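Local coordinates for protein catechol 2,3-dioxygenase (Rhodococcus sp., PDB 2WL9) that probably cleaves the ring of catechols at the extradiol position, using dioxygen at an iron centre, a step in aromatic hydrocarbon breakdown, at residues Arg40-Ile52 with Phe119-His131. Sequence-based numbering, arbitrary orientation.
Sequences RIYLRMDRWHHRI and FYGPQVDTSSPFH
A single beta bridge, Trp48 with Val124, ties the loop between strands 40-44 and 52-56 to the chain leaving strand 115-120 of the N-terminal glyoxalase-type domain. Two backbone bonds define it: His49 N to Gln123 O (2.9 Å, nearly straight at 170°) and Asp125 N to Arg47 O (2.9 Å). Past the bridge, Arg44 reaches the type I turn Asp125-Ser128. Its side chain is extended, with CG opposite the backbone N (chi1 176°), which carries the guanidinium to Ser128 O. Arg44 NH1 (2.7 Å) and Arg44 NH2 (2.9 Å) both donate to Ser128 O, from opposite faces of its carbonyl plane. Within its own loop, Arg44 NE donates to Trp48 O and NH2 to Arg47 O, and all three acceptors lie close to the guanidinium plane.

Beyond the other end of the bridge, Pro122 lies over one face of the Trp48 indole, a CH-pi contact with CB 3.6 Å from the six-membered ring centroid and 6° off its normal. The opposite face carries Arg51 NH1, which also forms a salt bridge to Asp46 OD2, an oxygen that Thr142 hydrogen-bonds as well. Phe119 turns its ring edge to Trp48, CZ to CZ3 at 3.9 Å. Val124 CG1 covers a face of the Arg47 guanidinium, whose NH2 forms a salt bridge with Glu276 of a second subunit. His49 lies alongside Asp125, whose OD1 takes Gln123 NE2 on its syn lone pair; His49 NE2 is hydrogen-bonded to Asp35.

Thus one arginine satisfies carbonyls of both segments, and the bonds in its plane fix the guanidinium's rotation and position, joining loop and turn beside a subunit interface.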
# COMPACT_ATOMS: atom_id res chain seq x y z
N ARG C 40 2.05 -7.07 -48.70
CA ARG C 40 2.08 -6.41 -47.40
C ARG C 40 2.83 -7.19 -46.33
O ARG C 40 2.95 -8.41 -46.40
CB ARG C 40 0.66 -6.10 -46.93
CG ARG C 40 -0.15 -7.31 -46.51
CD ARG C 40 -1.63 -6.96 -46.39
NE ARG C 40 -2.24 -6.84 -47.71
CZ ARG C 40 -3.49 -6.44 -47.92
NH1 ARG C 40 -4.27 -6.11 -46.89
NH2 ARG C 40 -3.96 -6.37 -49.16
N ILE C 41 3.36 -6.45 -45.36
CA ILE C 41 3.89 -7.02 -44.13
C ILE C 41 3.37 -6.19 -42.97
O ILE C 41 2.65 -5.20 -43.18
CB ILE C 41 5.44 -7.10 -44.13
CG1 ILE C 41 6.06 -5.71 -44.30
CG2 ILE C 41 5.94 -8.09 -45.19
CD1 ILE C 41 7.54 -5.65 -43.95
N TYR C 42 3.71 -6.58 -41.74
CA TYR C 42 3.17 -5.92 -40.55
C TYR C 42 4.26 -5.56 -39.55
O TYR C 42 5.30 -6.21 -39.47
CB TYR C 42 2.12 -6.79 -39.84
CG TYR C 42 1.02 -7.33 -40.73
CD1 TYR C 42 -0.23 -6.71 -40.78
CD2 TYR C 42 1.24 -8.46 -41.52
CE1 TYR C 42 -1.24 -7.21 -41.60
CE2 TYR C 42 0.25 -8.95 -42.34
CZ TYR C 42 -0.98 -8.33 -42.38
OH TYR C 42 -1.95 -8.85 -43.20
N LEU C 43 4.00 -4.51 -38.77
CA LEU C 43 4.89 -4.17 -37.67
C LEU C 43 4.13 -4.38 -36.37
O LEU C 43 3.03 -3.88 -36.19
CB LEU C 43 5.39 -2.72 -37.79
CG LEU C 43 6.18 -2.37 -39.06
CD1 LEU C 43 6.36 -0.85 -39.18
CD2 LEU C 43 7.52 -3.09 -39.12
N ARG C 44 4.73 -5.15 -35.48
CA ARG C 44 4.10 -5.54 -34.22
C ARG C 44 4.80 -4.83 -33.07
O ARG C 44 6.03 -4.70 -33.07
CB ARG C 44 4.20 -7.06 -34.10
CG ARG C 44 3.67 -7.65 -32.82
CD ARG C 44 3.82 -9.15 -32.84
NE ARG C 44 2.97 -9.78 -31.83
CZ ARG C 44 3.27 -10.88 -31.15
NH1 ARG C 44 4.44 -11.49 -31.34
NH2 ARG C 44 2.42 -11.35 -30.26
N MET C 45 4.03 -4.35 -32.09
CA MET C 45 4.58 -3.60 -30.96
C MET C 45 4.29 -4.27 -29.61
O MET C 45 4.84 -3.87 -28.58
CB MET C 45 4.02 -2.17 -30.92
CG MET C 45 4.36 -1.31 -32.12
SD MET C 45 3.47 0.25 -32.07
CE MET C 45 4.21 1.05 -30.64
N ASP C 46 3.40 -5.26 -29.62
CA ASP C 46 2.91 -5.88 -28.39
C ASP C 46 2.21 -7.21 -28.68
O ASP C 46 2.48 -7.82 -29.71
CB ASP C 46 1.98 -4.91 -27.63
CG ASP C 46 0.73 -4.51 -28.42
OD1 ASP C 46 0.52 -5.00 -29.55
OD2 ASP C 46 -0.05 -3.68 -27.91
N ARG C 47 1.33 -7.63 -27.78
CA ARG C 47 0.57 -8.88 -27.93
C ARG C 47 -0.22 -9.00 -29.24
O ARG C 47 -0.35 -10.10 -29.79
CB ARG C 47 -0.42 -9.02 -26.78
CG ARG C 47 0.01 -9.85 -25.58
CD ARG C 47 -1.25 -10.22 -24.77
NE ARG C 47 -2.23 -9.13 -24.83
CZ ARG C 47 -3.55 -9.25 -24.71
NH1 ARG C 47 -4.13 -10.43 -24.49
NH2 ARG C 47 -4.30 -8.17 -24.81
N TRP C 48 -0.78 -7.89 -29.71
CA TRP C 48 -1.59 -7.86 -30.94
C TRP C 48 -0.79 -8.38 -32.12
O TRP C 48 0.41 -8.15 -32.21
CB TRP C 48 -2.02 -6.43 -31.28
CG TRP C 48 -3.04 -5.80 -30.37
CD1 TRP C 48 -3.22 -6.02 -29.02
CD2 TRP C 48 -3.98 -4.78 -30.74
NE1 TRP C 48 -4.25 -5.23 -28.55
CE2 TRP C 48 -4.73 -4.46 -29.58
CE3 TRP C 48 -4.28 -4.13 -31.95
CZ2 TRP C 48 -5.75 -3.49 -29.60
CZ3 TRP C 48 -5.30 -3.18 -31.96
CH2 TRP C 48 -6.02 -2.87 -30.79
N HIS C 49 -1.46 -9.09 -33.02
CA HIS C 49 -0.84 -9.53 -34.26
C HIS C 49 -0.02 -8.39 -34.87
O HIS C 49 1.14 -8.59 -35.27
CB HIS C 49 -1.90 -10.02 -35.26
CG HIS C 49 -1.35 -10.32 -36.61
ND1 HIS C 49 -1.39 -9.42 -37.65
CD2 HIS C 49 -0.73 -11.43 -37.10
CE1 HIS C 49 -0.83 -9.95 -38.72
NE2 HIS C 49 -0.43 -11.17 -38.41
N HIS C 50 -0.60 -7.19 -34.89
CA HIS C 50 0.09 -6.00 -35.43
C HIS C 50 -0.53 -4.68 -34.96
O HIS C 50 -1.71 -4.64 -34.57
CB HIS C 50 0.08 -6.02 -36.96
CG HIS C 50 -1.27 -5.78 -37.56
ND1 HIS C 50 -2.20 -6.79 -37.72
CD2 HIS C 50 -1.86 -4.65 -38.01
CE1 HIS C 50 -3.30 -6.29 -38.25
NE2 HIS C 50 -3.12 -4.99 -38.43
N ARG C 51 0.27 -3.61 -35.02
CA ARG C 51 -0.25 -2.26 -34.84
C ARG C 51 -0.21 -1.47 -36.16
O ARG C 51 -0.93 -0.48 -36.32
CB ARG C 51 0.52 -1.48 -33.76
CG ARG C 51 0.61 -2.11 -32.35
CD ARG C 51 -0.67 -2.79 -31.85
NE ARG C 51 -1.77 -1.87 -31.58
CZ ARG C 51 -2.36 -1.68 -30.40
NH1 ARG C 51 -2.00 -2.34 -29.32
NH2 ARG C 51 -3.36 -0.81 -30.32
N ILE C 52 0.66 -1.88 -37.08
CA ILE C 52 0.83 -1.18 -38.35
C ILE C 52 0.90 -2.18 -39.50
O ILE C 52 1.56 -3.21 -39.40
CB ILE C 52 2.11 -0.27 -38.35
CG1 ILE C 52 2.12 0.68 -37.15
CG2 ILE C 52 2.21 0.55 -39.65
CD1 ILE C 52 3.45 1.44 -36.93
N PHE C 119 -13.44 -0.31 -35.36
CA PHE C 119 -13.40 -1.76 -35.27
C PHE C 119 -13.43 -2.26 -33.83
O PHE C 119 -13.14 -1.49 -32.90
CB PHE C 119 -12.12 -2.28 -35.94
CG PHE C 119 -10.88 -2.09 -35.10
CD1 PHE C 119 -10.41 -3.12 -34.28
CD2 PHE C 119 -10.18 -0.89 -35.12
CE1 PHE C 119 -9.25 -2.96 -33.51
CE2 PHE C 119 -9.02 -0.71 -34.35
CZ PHE C 119 -8.56 -1.75 -33.54
N TYR C 120 -13.74 -3.54 -33.67
CA TYR C 120 -13.59 -4.24 -32.39
C TYR C 120 -12.97 -5.62 -32.62
O TYR C 120 -13.01 -6.15 -33.73
CB TYR C 120 -14.95 -4.40 -31.68
CG TYR C 120 -15.86 -5.44 -32.31
CD1 TYR C 120 -15.81 -6.78 -31.90
CD2 TYR C 120 -16.76 -5.10 -33.32
CE1 TYR C 120 -16.63 -7.74 -32.49
CE2 TYR C 120 -17.58 -6.05 -33.91
CZ TYR C 120 -17.50 -7.37 -33.49
OH TYR C 120 -18.31 -8.31 -34.07
N GLY C 121 -12.40 -6.20 -31.56
CA GLY C 121 -11.85 -7.55 -31.61
C GLY C 121 -10.57 -7.71 -32.42
O GLY C 121 -10.56 -8.44 -33.43
N PRO C 122 -9.48 -7.05 -31.99
CA PRO C 122 -8.20 -7.28 -32.67
C PRO C 122 -7.74 -8.72 -32.47
O PRO C 122 -8.03 -9.32 -31.43
CB PRO C 122 -7.24 -6.35 -31.93
CG PRO C 122 -7.85 -6.19 -30.57
CD PRO C 122 -9.32 -6.14 -30.84
N GLN C 123 -7.05 -9.25 -33.48
CA GLN C 123 -6.36 -10.53 -33.36
C GLN C 123 -5.15 -10.35 -32.45
O GLN C 123 -4.29 -9.50 -32.70
CB GLN C 123 -5.92 -11.04 -34.75
CG GLN C 123 -5.09 -12.34 -34.73
CD GLN C 123 -4.48 -12.69 -36.08
OE1 GLN C 123 -5.03 -12.36 -37.14
NE2 GLN C 123 -3.33 -13.35 -36.06
N VAL C 124 -5.09 -11.15 -31.40
CA VAL C 124 -3.99 -11.13 -30.44
C VAL C 124 -3.23 -12.45 -30.55
O VAL C 124 -3.84 -13.54 -30.53
CB VAL C 124 -4.53 -10.88 -29.00
CG1 VAL C 124 -3.40 -10.76 -27.98
CG2 VAL C 124 -5.40 -9.63 -28.97
N ASP C 125 -1.92 -12.35 -30.71
CA ASP C 125 -1.07 -13.52 -30.87
C ASP C 125 -0.36 -13.78 -29.55
O ASP C 125 0.86 -13.66 -29.44
CB ASP C 125 -0.07 -13.33 -32.02
CG ASP C 125 -0.75 -13.32 -33.40
OD1 ASP C 125 -1.94 -13.71 -33.51
OD2 ASP C 125 -0.08 -12.93 -34.38
N THR C 126 -1.15 -14.14 -28.54
CA THR C 126 -0.64 -14.39 -27.20
C THR C 126 0.41 -15.49 -27.23
O THR C 126 1.43 -15.40 -26.54
CB THR C 126 -1.79 -14.72 -26.22
OG1 THR C 126 -2.80 -13.70 -26.33
CG2 THR C 126 -1.30 -14.77 -24.77
N SER C 127 0.19 -16.51 -28.08
CA SER C 127 1.04 -17.71 -28.14
C SER C 127 2.49 -17.48 -28.60
O SER C 127 3.37 -18.29 -28.31
CB SER C 127 0.40 -18.77 -29.03
OG SER C 127 0.28 -18.30 -30.36
N SER C 128 2.72 -16.40 -29.34
CA SER C 128 4.07 -16.09 -29.79
C SER C 128 4.41 -14.71 -29.27
O SER C 128 4.02 -13.71 -29.87
CB SER C 128 4.17 -16.14 -31.31
OG SER C 128 5.53 -16.26 -31.71
N PRO C 129 5.12 -14.65 -28.13
CA PRO C 129 5.32 -13.39 -27.45
C PRO C 129 6.08 -12.39 -28.30
O PRO C 129 6.90 -12.78 -29.14
CB PRO C 129 6.14 -13.76 -26.21
CG PRO C 129 6.68 -15.11 -26.46
CD PRO C 129 5.76 -15.78 -27.43
N PHE C 130 5.78 -11.11 -28.09
CA PHE C 130 6.50 -10.02 -28.74
C PHE C 130 8.01 -10.21 -28.64
O PHE C 130 8.56 -10.43 -27.56
CB PHE C 130 6.09 -8.67 -28.13
CG PHE C 130 6.90 -7.51 -28.64
CD1 PHE C 130 6.68 -7.00 -29.92
CD2 PHE C 130 7.88 -6.93 -27.84
CE1 PHE C 130 7.43 -5.93 -30.39
CE2 PHE C 130 8.63 -5.85 -28.31
CZ PHE C 130 8.41 -5.35 -29.58
N HIS C 131 8.66 -10.15 -29.80
CA HIS C 131 10.09 -10.33 -29.91
C HIS C 131 10.62 -9.17 -30.75
O HIS C 131 10.39 -9.14 -31.96
CB HIS C 131 10.42 -11.67 -30.56
CG HIS C 131 11.85 -12.08 -30.43
ND1 HIS C 131 12.49 -12.18 -29.21
CD2 HIS C 131 12.76 -12.44 -31.37
CE1 HIS C 131 13.74 -12.57 -29.40
NE2 HIS C 131 13.93 -12.74 -30.70
O HOH W 1 -4.37 -13.24 -24.22
O HOH W 2 -3.71 -7.28 -34.46